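Local coordinates for putative polyketide cyclase (Bacillus cereus, PDB 3K0Z), which is of unknown function but adopts a SnoaL-like fold of the NTF2 superfamily and is possibly a polyketide cyclase, at residues T23-P26 against S27-Q30; M36-A39 against A40-F43; F63-H66 against T67-K70; L79-A82 against A83-R87. All blocks are in the same frame, centred on the assembly; numbering follows the deposited sequence.

Contact 2 (36-43) is the buried one, midway along helix 30-49, whereas contacts 1 (23-30) and 3 (63-70) lie at the surface and contact 4 (79-87) is partly buried. Contacts 1 and 3 leave the two outermost strands of the same sheet and share one chemistry, an aspartate whose OD1 accepts from the backbone N-H two residues later; their centres are 28 Å apart. Contacts 2 and 4 are helical, with regular i to i+4 bonds beneath the side chains. Three packing touches connect the set: Leu28 with Met36, Phe43 with Leu79, and Phe63 with Leu79. Polar groups reach the N-terminal arm in contact 2 and a bound buffer molecule in contact 4.

Contact 1. Residues T23-P26 against S27-Q30; sequences TIDP and SLSQ
The flat carboxylate of Asp25 is approached over one face by Ser27, which gives two donors to the same oxygen. OG of Ser27 donates to OD1 of Asp25 at 2.5 Å, on the syn side of that oxygen and 33° out of the carboxylate plane. From the same face, but farther from the plane at 42°, the backbone N of Ser27 bonds to OD1 of Asp25 at 2.9 Å. The side chain of Leu28 crosses that of Asp25 at about a right angle, its CG 3.9 Å from OD2 of Asp25. The N-H bond to OD1 defines an Asx turn, possible because CG of Asp25 stands opposite its own backbone N (chi1 173°), which carries the carboxylate forward over the peptide of Ser27. Superimposed on it is a type I beta turn from Asp25 to Leu28, closed by Leu28 N to Asp25 O at 3.2 Å. A water spans the turn, donating to Asp25 O at 2.7 Å and to Leu28 O at 2.6 Å. Between the segments apolar contact is light: CG2 of Ile24 meets CD1 of Leu28 at 4.2 Å. Across the dimer interface, OD1 of Asp25 faces OD1 of Asp25 of the second subunit; two like charges so close might favour a proton on one of them. The turn follows the short strand 22-24, outermost in the sheet of this chain, which pairs with strand 93-103, and leads into helix 30-49; Leu28 packs on Val102 of that strand and on Met36 of the helix, bridging sheet and helix.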
ATOM      1  N   THR A  23      -2.302 -12.899   6.529  1.00 18.41           N
ATOM      2  CA  THR A  23      -3.157 -12.754   7.664  1.00 19.82           C
ATOM      3  C   THR A  23      -4.611 -12.760   7.164  1.00 20.84           C
ATOM      4  O   THR A  23      -5.022 -11.922   6.342  1.00 19.94           O
ATOM      5  CB  THR A  23      -2.835 -11.448   8.424  1.00 21.34           C
ATOM      6  OG1 THR A  23      -1.476 -11.491   8.863  1.00 19.63           O
ATOM      7  CG2 THR A  23      -3.755 -11.269   9.595  1.00 20.19           C
ATOM      8  N   ILE A  24      -5.385 -13.719   7.652  0.50 20.42           N
ATOM      9  CA  ILE A  24      -6.788 -13.819   7.287  0.50 18.03           C
ATOM     10  C   ILE A  24      -7.732 -13.669   8.485  0.50 20.24           C
ATOM     11  O   ILE A  24      -7.622 -14.375   9.486  0.50 20.29           O
ATOM     12  CB  ILE A  24      -7.107 -15.140   6.599  0.50 17.52           C
ATOM     13  CG1 ILE A  24      -6.101 -15.423   5.458  0.50 16.53           C
ATOM     14  CG2 ILE A  24      -8.551 -15.066   6.109  0.50 13.98           C
ATOM     15  CD1 ILE A  24      -6.199 -16.837   4.809  0.50 13.08           C
ATOM     16  N   ASP A  25      -8.667 -12.741   8.331  1.00 19.02           N
ATOM     17  CA  ASP A  25      -9.769 -12.481   9.284  1.00 19.69           C
ATOM     18  C   ASP A  25     -10.432 -13.829   9.625  1.00 21.19           C
ATOM     19  O   ASP A  25     -10.942 -14.494   8.739  1.00 20.09           O
ATOM     20  CB  ASP A  25     -10.743 -11.557   8.529  1.00 19.92           C
ATOM     21  CG  ASP A  25     -12.060 -11.266   9.238  1.00 21.30           C
ATOM     22  OD1 ASP A  25     -12.399 -11.837  10.297  1.00 25.03           O
ATOM     23  OD2 ASP A  25     -12.796 -10.444   8.639  1.00 21.51           O
ATOM     24  N   PRO A  26     -10.382 -14.245  10.900  1.00 19.38           N
ATOM     25  CA  PRO A  26     -10.953 -15.516  11.359  1.00 21.21           C
ATOM     26  C   PRO A  26     -12.451 -15.679  11.187  1.00 20.26           C
ATOM     27  O   PRO A  26     -12.951 -16.795  11.204  1.00 19.45           O
ATOM     28  CB  PRO A  26     -10.632 -15.527  12.860  1.00 24.15           C
ATOM     29  CG  PRO A  26      -9.563 -14.574  13.047  1.00 23.75           C
ATOM     30  CD  PRO A  26      -9.659 -13.557  11.978  1.00 22.75           C
ATOM     31  N   SER A  27     -13.149 -14.572  10.999  1.00 21.42           N
ATOM     32  CA  SER A  27     -14.578 -14.569  10.881  1.00 21.95           C
ATOM     33  C   SER A  27     -15.012 -14.957   9.484  1.00 19.71           C
ATOM     34  O   SER A  27     -16.144 -15.350   9.309  1.00 22.56           O
ATOM     35  CB  SER A  27     -15.123 -13.190  11.259  1.00 22.00           C
ATOM     36  OG  SER A  27     -14.908 -12.261  10.213  1.00 23.82           O
ATOM     37  N   LEU A  28     -14.121 -14.885   8.494  1.00 21.14           N
ATOM     38  CA  LEU A  28     -14.472 -15.301   7.129  1.00 18.87           C
ATOM     39  C   LEU A  28     -14.589 -16.831   7.102  1.00 19.77           C
ATOM     40  O   LEU A  28     -13.783 -17.514   7.713  1.00 15.96           O
ATOM     41  CB  LEU A  28     -13.413 -14.816   6.132  1.00 21.54           C
ATOM     42  CG  LEU A  28     -13.238 -13.297   5.991  1.00 17.77           C
ATOM     43  CD1 LEU A  28     -12.065 -12.934   5.090  1.00 16.39           C
ATOM     44  CD2 LEU A  28     -14.498 -12.682   5.467  1.00 16.09           C
ATOM     45  N   SER A  29     -15.591 -17.354   6.403  1.00 18.40           N
ATOM     46  CA  SER A  29     -15.701 -18.786   6.188  1.00 18.44           C
ATOM     47  C   SER A  29     -14.533 -19.243   5.322  1.00 17.40           C
ATOM     48  O   SER A  29     -13.911 -18.449   4.591  1.00 16.31           O
ATOM     49  CB  SER A  29     -17.004 -19.130   5.458  1.00 19.14           C
ATOM     50  OG  SER A  29     -16.842 -18.815   4.073  1.00 15.70           O
ATOM     51  N   GLN A  30     -14.230 -20.528   5.388  1.00 18.21           N
ATOM     52  CA  GLN A  30     -13.210 -21.075   4.505  1.00 17.44           C
ATOM     53  C   GLN A  30     -13.425 -20.708   3.066  1.00 15.70           C
ATOM     54  O   GLN A  30     -12.475 -20.383   2.377  1.00 16.01           O
ATOM     55  CB  GLN A  30     -13.201 -22.596   4.549  1.00 20.76           C
ATOM     56  CG  GLN A  30     -12.395 -23.132   5.601  1.00 33.54           C
ATOM     57  CD  GLN A  30     -10.941 -22.847   5.367  1.00 43.99           C
ATOM     58  OE1 GLN A  30     -10.299 -22.144   6.164  1.00 52.72           O
ATOM     59  NE2 GLN A  30     -10.410 -23.366   4.249  1.00 49.94           N
TER
HETATM   60  O   HOH W   1     -11.230 -17.146   8.154  1.00 25.17           O
HETATM   61  O   HOH W   2     -15.043 -18.244  10.721  1.00 39.42           O

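Contact 2. Residues M36-A39 against A40-F43; sequences MVHA and AQRF
His38 and Gln41 lie side by side and point the same way from one flank of the helix, their ring and amide planes turned 55° apart. OE1 of Gln41 comes within 3.5 Å of CD2 of His38 and, less closely, 4.1 Å from CG1 of Val37. In both His38 and Gln41, CG sits opposite the carbonyl carbon (chi1 -76° in each), and Gln41 is extended beyond CG, which sets the two side chains next to each other. Neither end relies on the other: NE2 of His38 bonds to Gln11 O, while the Gln41 amide receives Leu13 N at OE1 and gives NE2 to Pro17 O, which ties the N-terminal arm down along the helix. Arg42 extends from CG to NE back along the preceding turn, laying its NH1 3.7 Å from CB of His38. A water joins the same two residues, 2.7 Å from ND1 of His38 and 2.7 Å from NH2 of Arg42, whose N-H it accepts. Beneath these side chains run regular i to i+4 bonds, among them Gln41 N to Val37 O at 2.8 Å. Met36 (a selenomethionine), Val37, Ala40 and Phe43 look instead toward strands 93-103 and 120-133. Such an amphipathic helix, lying with its apolar side against a curved sheet, is characteristic of the NTF2-like fold of SnoaL relatives.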
HETATM    1  N   MSE A  36     -11.227 -15.021  -1.990  1.00 19.46           N
HETATM    2  CA  MSE A  36     -10.479 -13.769  -1.956  1.00 18.37           C
HETATM    3  C   MSE A  36      -8.994 -14.009  -2.212  1.00 19.66           C
HETATM    4  O   MSE A  36      -8.360 -13.268  -2.988  1.00 19.62           O
HETATM    5  CB  MSE A  36     -10.725 -13.076  -0.611  1.00 21.55           C
HETATM    6  CG  MSE A  36     -12.119 -12.578  -0.501  1.00 18.74           C
HETATM    7 SE   MSE A  36     -12.558 -12.010   1.293  0.75 25.69          SE
HETATM    8  CE  MSE A  36     -11.906 -10.123   1.196  1.00 21.04           C
ATOM      9  N   VAL A  37      -8.418 -15.035  -1.594  1.00 18.30           N
ATOM     10  CA  VAL A  37      -6.985 -15.339  -1.805  1.00 18.25           C
ATOM     11  C   VAL A  37      -6.757 -15.758  -3.266  1.00 18.45           C
ATOM     12  O   VAL A  37      -5.818 -15.302  -3.906  1.00 18.19           O
ATOM     13  CB  VAL A  37      -6.468 -16.415  -0.816  1.00 17.98           C
ATOM     14  CG1 VAL A  37      -5.134 -16.927  -1.236  1.00 17.61           C
ATOM     15  CG2 VAL A  37      -6.403 -15.833   0.607  1.00 17.71           C
ATOM     16  N   HIS A  38      -7.653 -16.583  -3.809  1.00 17.84           N
ATOM     17  CA  HIS A  38      -7.542 -17.045  -5.181  1.00 16.96           C
ATOM     18  C   HIS A  38      -7.662 -15.892  -6.171  1.00 19.96           C
ATOM     19  O   HIS A  38      -6.977 -15.887  -7.172  1.00 21.11           O
ATOM     20  CB  HIS A  38      -8.606 -18.105  -5.458  1.00 20.75           C
ATOM     21  CG  HIS A  38      -8.280 -19.438  -4.859  1.00 19.50           C
ATOM     22  ND1 HIS A  38      -9.020 -20.572  -5.110  1.00 14.87           N
ATOM     23  CD2 HIS A  38      -7.253 -19.820  -4.060  1.00 16.95           C
ATOM     24  CE1 HIS A  38      -8.480 -21.591  -4.452  1.00 20.15           C
ATOM     25  NE2 HIS A  38      -7.392 -21.157  -3.819  1.00 15.30           N
ATOM     26  N   ALA A  39      -8.500 -14.909  -5.898  1.00 18.83           N
ATOM     27  CA  ALA A  39      -8.597 -13.754  -6.813  1.00 20.37           C
ATOM     28  C   ALA A  39      -7.272 -13.017  -6.811  1.00 18.59           C
ATOM     29  O   ALA A  39      -6.768 -12.580  -7.850  1.00 19.10           O
ATOM     30  CB  ALA A  39      -9.756 -12.818  -6.381  1.00 19.68           C
ATOM     31  N   ALA A  40      -6.692 -12.879  -5.634  1.00 19.96           N
ATOM     32  CA  ALA A  40      -5.373 -12.220  -5.521  1.00 19.64           C
ATOM     33  C   ALA A  40      -4.336 -13.010  -6.271  1.00 21.39           C
ATOM     34  O   ALA A  40      -3.561 -12.427  -6.989  1.00 16.82           O
ATOM     35  CB  ALA A  40      -4.973 -12.088  -4.081  1.00 19.06           C
ATOM     36  N   GLN A  41      -4.334 -14.341  -6.126  1.00 21.38           N
ATOM     37  CA  GLN A  41      -3.355 -15.157  -6.818  1.00 21.73           C
ATOM     38  C   GLN A  41      -3.466 -15.007  -8.344  1.00 18.37           C
ATOM     39  O   GLN A  41      -2.444 -14.883  -9.041  1.00 20.79           O
ATOM     40  CB  GLN A  41      -3.496 -16.606  -6.434  1.00 20.69           C
ATOM     41  CG  GLN A  41      -2.957 -16.981  -5.080  1.00 19.88           C
ATOM     42  CD  GLN A  41      -2.903 -18.471  -4.930  1.00 23.89           C
ATOM     43  OE1 GLN A  41      -3.875 -19.125  -4.479  1.00 21.97           O
ATOM     44  NE2 GLN A  41      -1.753 -19.043  -5.283  1.00 19.48           N
ATOM     45  N   ARG A  42      -4.699 -14.991  -8.858  1.00 21.54           N
ATOM     46  CA  ARG A  42      -4.921 -14.868 -10.302  1.00 18.10           C
ATOM     47  C   ARG A  42      -4.530 -13.497 -10.777  1.00 17.49           C
ATOM     48  O   ARG A  42      -4.036 -13.356 -11.861  1.00 17.38           O
ATOM     49  CB  ARG A  42      -6.380 -15.105 -10.688  1.00 20.32           C
ATOM     50  CG  ARG A  42      -6.843 -16.536 -10.546  1.00 22.28           C
ATOM     51  CD  ARG A  42      -8.221 -16.774 -11.145  1.00 24.02           C
ATOM     52  NE  ARG A  42      -8.719 -18.132 -10.861  1.00 27.98           N
ATOM     53  CZ  ARG A  42      -9.468 -18.472  -9.799  1.00 26.52           C
ATOM     54  NH1 ARG A  42      -9.892 -17.583  -8.908  1.00 37.74           N
ATOM     55  NH2 ARG A  42      -9.847 -19.729  -9.656  1.00 38.39           N
ATOM     56  N   PHE A  43      -4.808 -12.476  -9.983  1.00 17.99           N
ATOM     57  CA  PHE A  43      -4.458 -11.125 -10.320  1.00 18.42           C
ATOM     58  C   PHE A  43      -2.933 -11.003 -10.416  1.00 20.06           C
ATOM     59  O   PHE A  43      -2.424 -10.439 -11.397  1.00 16.78           O
ATOM     60  CB  PHE A  43      -5.035 -10.129  -9.284  1.00 17.98           C
ATOM     61  CG  PHE A  43      -5.049  -8.678  -9.743  1.00 22.41           C
ATOM     62  CD1 PHE A  43      -5.730  -8.292 -10.897  1.00 22.40           C
ATOM     63  CD2 PHE A  43      -4.465  -7.685  -8.963  1.00 20.94           C
ATOM     64  CE1 PHE A  43      -5.756  -6.941 -11.288  1.00 21.89           C
ATOM     65  CE2 PHE A  43      -4.552  -6.331  -9.343  1.00 19.64           C
ATOM     66  CZ  PHE A  43      -5.185  -5.982 -10.494  1.00 22.80           C
TER
HETATM   67  O   HOH W   3     -10.729 -20.654  -7.249  1.00 41.25           O

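Contact 3. Residues F63-H66 against T67-K70; sequences FFDH and TLPK
An Asx turn formed by Asp65 and Thr67 ends strand 63-65, outermost in the sheet of this chain, and sends the chain into the loop before helix 76-87. Its defining bond runs from Thr67 N to Asp65 OD1, 2.7 Å long and nearly straight at 160°, the donor standing 41° above the carboxylate plane. With CG placed opposite the backbone N (chi1 -178°), Asp65 reaches forward over the turn. OD1 of Asp65 also lies 3.1 Å from OG1 of Thr67, which is hydrogen-bonded with His142 N. Leu68 and Pro69 lie against OD2 of Asp65, CD1 of Leu68 at 3.6 Å and CD of Pro69 at 3.8 Å, while bonds at both oxygens (Thr67 N at OD1, NE2 of His142 at OD2) limit the rotation of the carboxylate. A water accepts from Leu68 N at 2.7 Å. His66 stacks on Trp141 and bonds to Glu139 of strand 136-144. A buffer molecule beside Pro69 could mark a pocket, and the arrangement as a whole is an Asx turn at the end of strand 63-65 in the SnoaL-like, NTF2-type fold.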
ATOM      1  N   PHE A  63     -14.552  -3.481 -13.787  1.00 19.97           N
ATOM      2  CA  PHE A  63     -13.386  -3.193 -12.934  1.00 20.47           C
ATOM      3  C   PHE A  63     -12.898  -1.746 -13.059  1.00 18.67           C
ATOM      4  O   PHE A  63     -12.772  -1.236 -14.169  1.00 17.25           O
ATOM      5  CB  PHE A  63     -12.254  -4.148 -13.286  1.00 19.01           C
ATOM      6  CG  PHE A  63     -10.926  -3.775 -12.666  1.00 21.82           C
ATOM      7  CD1 PHE A  63     -10.624  -4.108 -11.361  1.00 20.98           C
ATOM      8  CD2 PHE A  63      -9.997  -3.050 -13.383  1.00 19.47           C
ATOM      9  CE1 PHE A  63      -9.372  -3.735 -10.790  1.00 19.03           C
ATOM     10  CE2 PHE A  63      -8.755  -2.660 -12.810  1.00 20.54           C
ATOM     11  CZ  PHE A  63      -8.471  -2.999 -11.530  1.00 21.48           C
ATOM     12  N   PHE A  64     -12.620  -1.102 -11.929  1.00 16.56           N
ATOM     13  CA  PHE A  64     -12.276   0.309 -11.911  1.00 17.95           C
ATOM     14  C   PHE A  64     -11.048   0.563 -11.008  1.00 19.25           C
ATOM     15  O   PHE A  64     -11.017   0.193  -9.809  1.00 19.56           O
ATOM     16  CB  PHE A  64     -13.488   1.109 -11.429  1.00 20.77           C
ATOM     17  CG  PHE A  64     -13.333   2.578 -11.595  1.00 17.80           C
ATOM     18  CD1 PHE A  64     -12.695   3.327 -10.639  1.00 24.03           C
ATOM     19  CD2 PHE A  64     -13.825   3.208 -12.703  1.00 19.50           C
ATOM     20  CE1 PHE A  64     -12.534   4.681 -10.798  1.00 22.04           C
ATOM     21  CE2 PHE A  64     -13.665   4.562 -12.862  1.00 20.44           C
ATOM     22  CZ  PHE A  64     -13.018   5.288 -11.907  1.00 22.00           C
ATOM     23  N   ASP A  65     -10.026   1.150 -11.609  1.00 19.53           N
ATOM     24  CA  ASP A  65      -8.805   1.521 -10.905  1.00 19.77           C
ATOM     25  C   ASP A  65      -8.990   2.957 -10.418  1.00 18.07           C
ATOM     26  O   ASP A  65      -9.119   3.906 -11.216  1.00 18.50           O
ATOM     27  CB  ASP A  65      -7.596   1.375 -11.859  1.00 19.91           C
ATOM     28  CG  ASP A  65      -6.272   1.690 -11.201  1.00 27.14           C
ATOM     29  OD1 ASP A  65      -6.311   2.170 -10.060  1.00 19.42           O
ATOM     30  OD2 ASP A  65      -5.198   1.456 -11.831  1.00 21.90           O
ATOM     31  N   HIS A  66      -9.036   3.122  -9.103  1.00 18.59           N
ATOM     32  CA  HIS A  66      -9.112   4.439  -8.506  1.00 19.63           C
ATOM     33  C   HIS A  66      -7.828   5.229  -8.534  1.00 23.24           C
ATOM     34  O   HIS A  66      -7.851   6.408  -8.208  1.00 21.95           O
ATOM     35  CB  HIS A  66      -9.558   4.317  -7.047  1.00 19.56           C
ATOM     36  CG  HIS A  66     -10.942   3.796  -6.910  1.00 16.01           C
ATOM     37  ND1 HIS A  66     -12.041   4.588  -7.124  1.00 22.70           N
ATOM     38  CD2 HIS A  66     -11.412   2.564  -6.623  1.00 22.73           C
ATOM     39  CE1 HIS A  66     -13.133   3.868  -6.958  1.00 25.25           C
ATOM     40  NE2 HIS A  66     -12.781   2.636  -6.653  1.00 18.28           N
ATOM     41  N   THR A  67      -6.708   4.601  -8.901  1.00 22.31           N
ATOM     42  CA  THR A  67      -5.405   5.258  -8.831  1.00 20.31           C
ATOM     43  C   THR A  67      -4.631   4.961 -10.132  1.00 21.20           C
ATOM     44  O   THR A  67      -3.572   4.359 -10.133  1.00 21.97           O
ATOM     45  CB  THR A  67      -4.664   4.717  -7.608  1.00 21.62           C
ATOM     46  OG1 THR A  67      -4.611   3.289  -7.697  1.00 16.59           O
ATOM     47  CG2 THR A  67      -5.365   5.094  -6.269  1.00 17.43           C
ATOM     48  N   LEU A  68      -5.183   5.434 -11.238  1.00 21.81           N
ATOM     49  CA  LEU A  68      -4.784   4.987 -12.553  1.00 23.81           C
ATOM     50  C   LEU A  68      -3.495   5.675 -12.918  1.00 27.63           C
ATOM     51  O   LEU A  68      -3.469   6.890 -12.908  1.00 29.88           O
ATOM     52  CB  LEU A  68      -5.937   5.332 -13.489  1.00 25.66           C
ATOM     53  CG  LEU A  68      -6.157   4.714 -14.837  1.00 28.03           C
ATOM     54  CD1 LEU A  68      -6.299   3.151 -14.762  1.00 18.58           C
ATOM     55  CD2 LEU A  68      -7.387   5.423 -15.434  1.00 19.91           C
ATOM     56  N   PRO A  69      -2.389   4.919 -13.160  1.00 30.90           N
ATOM     57  CA  PRO A  69      -1.149   5.569 -13.615  1.00 33.52           C
ATOM     58  C   PRO A  69      -1.350   6.447 -14.855  1.00 34.63           C
ATOM     59  O   PRO A  69      -2.256   6.179 -15.665  1.00 31.68           O
ATOM     60  CB  PRO A  69      -0.238   4.385 -13.921  1.00 34.02           C
ATOM     61  CG  PRO A  69      -0.701   3.319 -13.029  1.00 31.39           C
ATOM     62  CD  PRO A  69      -2.188   3.471 -12.999  1.00 31.48           C
ATOM     63  N   LYS A  70      -0.575   7.538 -14.975  1.00 38.21           N
ATOM     64  CA  LYS A  70      -0.764   8.429 -16.133  1.00 38.81           C
ATOM     65  C   LYS A  70      -0.457   7.581 -17.359  1.00 37.38           C
ATOM     66  O   LYS A  70       0.543   6.833 -17.365  1.00 37.82           O
ATOM     67  CB  LYS A  70       0.146   9.672 -16.116  1.00 39.68           C
TER
HETATM   68  O   HOH W   4      -7.132   7.285 -11.232  1.00 38.70           O

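Contact 4. Residues L79-A82 against A83-R87; sequences LKFA and AQNFR
Phe81 and Asn85 are one turn apart on a regular alpha-helix, in which Asn85 N meets Phe81 O at 2.8 Å and Phe86 N meets Ala82 O at 3.0 Å. Above that backbone the Asn85 side chain covers one face of the Phe81 ring: CB stands 4.2 Å from the ring centroid, 20° off the normal, a CH-pi contact displaced toward the rim. Ring and amide run side by side with planes 19° apart, and CG of Asn85 is 3.9 Å from CZ of Phe81. In both residues CG lies opposite the backbone N (chi1 177° for Phe81), which sends the two groups the same way. ND2 of Asn85 hydrogen-bonds a bound cyclohexylaminoethane sulfonate, probably from the crystallisation liquor. This stretch belongs to helix 76-87 of the NTF2-like fold, and its inner side, Leu79, Ala82 and Ala83, rests on Phe46 and Trp47 of helix 30-49. Farther round, Gln84, extended beyond CG, lies back along the preceding turn: its NE2 bonds to Lys80 O at 3.1 Å, well above the carbonyl plane, and that oxygen also receives a weak bond from Gln84 N. NH1 of Arg87 also bonds a carbonyl four residues back, Ala83 O, at 3.0 Å, but nearer to the carbonyl plane and in the plane of its own guanidinium, while NH2 reaches Trp47 O of helix 30-49.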
ATOM      1  N   LEU A  79      -5.561  -3.063 -18.044  1.00 17.32           N
ATOM      2  CA  LEU A  79      -4.762  -4.155 -17.526  1.00 18.50           C
ATOM      3  C   LEU A  79      -3.922  -4.807 -18.653  1.00 19.60           C
ATOM      4  O   LEU A  79      -2.746  -5.113 -18.497  1.00 20.59           O
ATOM      5  CB  LEU A  79      -5.678  -5.199 -16.873  1.00 20.83           C
ATOM      6  CG  LEU A  79      -6.432  -4.671 -15.625  1.00 20.54           C
ATOM      7  CD1 LEU A  79      -7.396  -5.709 -15.125  1.00 19.55           C
ATOM      8  CD2 LEU A  79      -5.462  -4.209 -14.493  1.00 17.90           C
ATOM      9  N   LYS A  80      -4.576  -5.029 -19.771  1.00 20.58           N
ATOM     10  CA  LYS A  80      -3.931  -5.579 -20.971  1.00 20.31           C
ATOM     11  C   LYS A  80      -2.859  -4.649 -21.514  1.00 19.31           C
ATOM     12  O   LYS A  80      -1.788  -5.093 -21.947  1.00 20.39           O
ATOM     13  CB  LYS A  80      -4.993  -5.789 -22.037  1.00 19.42           C
ATOM     14  CG  LYS A  80      -6.074  -6.754 -21.602  1.00 21.85           C
ATOM     15  CD  LYS A  80      -7.133  -6.902 -22.666  1.00 23.60           C
ATOM     16  CE  LYS A  80      -8.322  -7.653 -22.123  1.00 35.73           C
ATOM     17  NZ  LYS A  80      -9.412  -7.597 -23.127  1.00 37.81           N
ATOM     18  N   PHE A  81      -3.176  -3.361 -21.537  1.00 20.37           N
ATOM     19  CA  PHE A  81      -2.220  -2.351 -21.992  1.00 20.11           C
ATOM     20  C   PHE A  81      -0.953  -2.358 -21.157  1.00 17.03           C
ATOM     21  O   PHE A  81       0.140  -2.430 -21.693  1.00 18.70           O
ATOM     22  CB  PHE A  81      -2.835  -0.958 -21.983  1.00 19.83           C
ATOM     23  CG  PHE A  81      -1.858   0.126 -22.369  1.00 27.79           C
ATOM     24  CD1 PHE A  81      -1.580   0.368 -23.696  1.00 28.54           C
ATOM     25  CD2 PHE A  81      -1.198   0.882 -21.402  1.00 29.95           C
ATOM     26  CE1 PHE A  81      -0.653   1.355 -24.061  1.00 27.11           C
ATOM     27  CE2 PHE A  81      -0.271   1.859 -21.770  1.00 29.76           C
ATOM     28  CZ  PHE A  81       0.006   2.071 -23.100  1.00 26.55           C
ATOM     29  N   ALA A  82      -1.113  -2.316 -19.841  1.00 17.54           N
ATOM     30  CA  ALA A  82      -0.011  -2.220 -18.895  1.00 18.53           C
ATOM     31  C   ALA A  82       0.961  -3.403 -18.949  1.00 19.70           C
ATOM     32  O   ALA A  82       2.199  -3.213 -18.887  1.00 19.05           O
ATOM     33  CB  ALA A  82      -0.584  -2.020 -17.420  1.00 19.00           C
ATOM     34  N   ALA A  83       0.417  -4.604 -19.037  1.00 18.61           N
ATOM     35  CA  ALA A  83       1.219  -5.822 -19.104  1.00 20.53           C
ATOM     36  C   ALA A  83       2.121  -5.811 -20.354  1.00 23.33           C
ATOM     37  O   ALA A  83       3.302  -6.114 -20.275  1.00 20.58           O
ATOM     38  CB  ALA A  83       0.317  -7.049 -19.112  1.00 20.69           C
ATOM     39  N   GLN A  84       1.556  -5.450 -21.501  1.00 23.94           N
ATOM     40  CA  GLN A  84       2.304  -5.414 -22.751  1.00 24.32           C
ATOM     41  C   GLN A  84       3.285  -4.258 -22.782  1.00 28.28           C
ATOM     42  O   GLN A  84       4.414  -4.426 -23.248  1.00 21.64           O
ATOM     43  CB  GLN A  84       1.354  -5.268 -23.939  1.00 26.42           C
ATOM     44  CG  GLN A  84       0.433  -6.421 -24.137  1.00 29.89           C
ATOM     45  CD  GLN A  84      -0.530  -6.180 -25.276  1.00 30.41           C
ATOM     46  OE1 GLN A  84      -0.158  -6.311 -26.425  1.00 28.85           O
ATOM     47  NE2 GLN A  84      -1.766  -5.783 -24.947  1.00 29.95           N
ATOM     48  N   ASN A  85       2.846  -3.091 -22.260  1.00 25.63           N
ATOM     49  CA  ASN A  85       3.630  -1.869 -22.311  1.00 24.38           C
ATOM     50  C   ASN A  85       4.895  -2.052 -21.457  1.00 25.54           C
ATOM     51  O   ASN A  85       5.983  -1.757 -21.896  1.00 23.89           O
ATOM     52  CB  ASN A  85       2.771  -0.687 -21.827  1.00 26.65           C
ATOM     53  CG  ASN A  85       3.480   0.664 -21.926  1.00 35.07           C
ATOM     54  OD1 ASN A  85       3.915   1.077 -22.998  1.00 41.11           O
ATOM     55  ND2 ASN A  85       3.584   1.360 -20.791  1.00 43.30           N
ATOM     56  N   PHE A  86       4.742  -2.595 -20.255  1.00 21.36           N
ATOM     57  CA  PHE A  86       5.885  -2.833 -19.399  1.00 22.64           C
ATOM     58  C   PHE A  86       6.958  -3.734 -20.060  1.00 21.76           C
ATOM     59  O   PHE A  86       8.152  -3.429 -20.019  1.00 22.40           O
ATOM     60  CB  PHE A  86       5.419  -3.440 -18.083  1.00 25.02           C
ATOM     61  CG  PHE A  86       6.451  -3.360 -17.009  1.00 26.29           C
ATOM     62  CD1 PHE A  86       7.393  -4.361 -16.852  1.00 33.70           C
ATOM     63  CD2 PHE A  86       6.507  -2.260 -16.193  1.00 34.53           C
ATOM     64  CE1 PHE A  86       8.361  -4.269 -15.853  1.00 32.91           C
ATOM     65  CE2 PHE A  86       7.443  -2.177 -15.199  1.00 37.60           C
ATOM     66  CZ  PHE A  86       8.367  -3.186 -15.022  1.00 30.80           C
ATOM     67  N   ARG A  87       6.534  -4.808 -20.702  1.00 21.99           N
ATOM     68  CA  ARG A  87       7.462  -5.768 -21.324  1.00 22.31           C
ATOM     69  C   ARG A  87       8.231  -5.256 -22.525  1.00 22.84           C
ATOM     70  O   ARG A  87       9.237  -5.832 -22.901  1.00 19.26           O
ATOM     71  CB  ARG A  87       6.720  -7.043 -21.661  1.00 24.44           C
ATOM     72  CG  ARG A  87       6.489  -7.907 -20.438  1.00 27.43           C
ATOM     73  CD  ARG A  87       5.283  -8.962 -20.582  1.00 32.53           C
ATOM     74  NE  ARG A  87       5.178  -9.720 -19.316  1.00 27.83           N
ATOM     75  CZ  ARG A  87       4.500  -9.355 -18.240  1.00 33.15           C
ATOM     76  NH1 ARG A  87       3.727  -8.267 -18.223  1.00 35.40           N
ATOM     77  NH2 ARG A  87       4.550 -10.136 -17.174  1.00 35.76           N
TER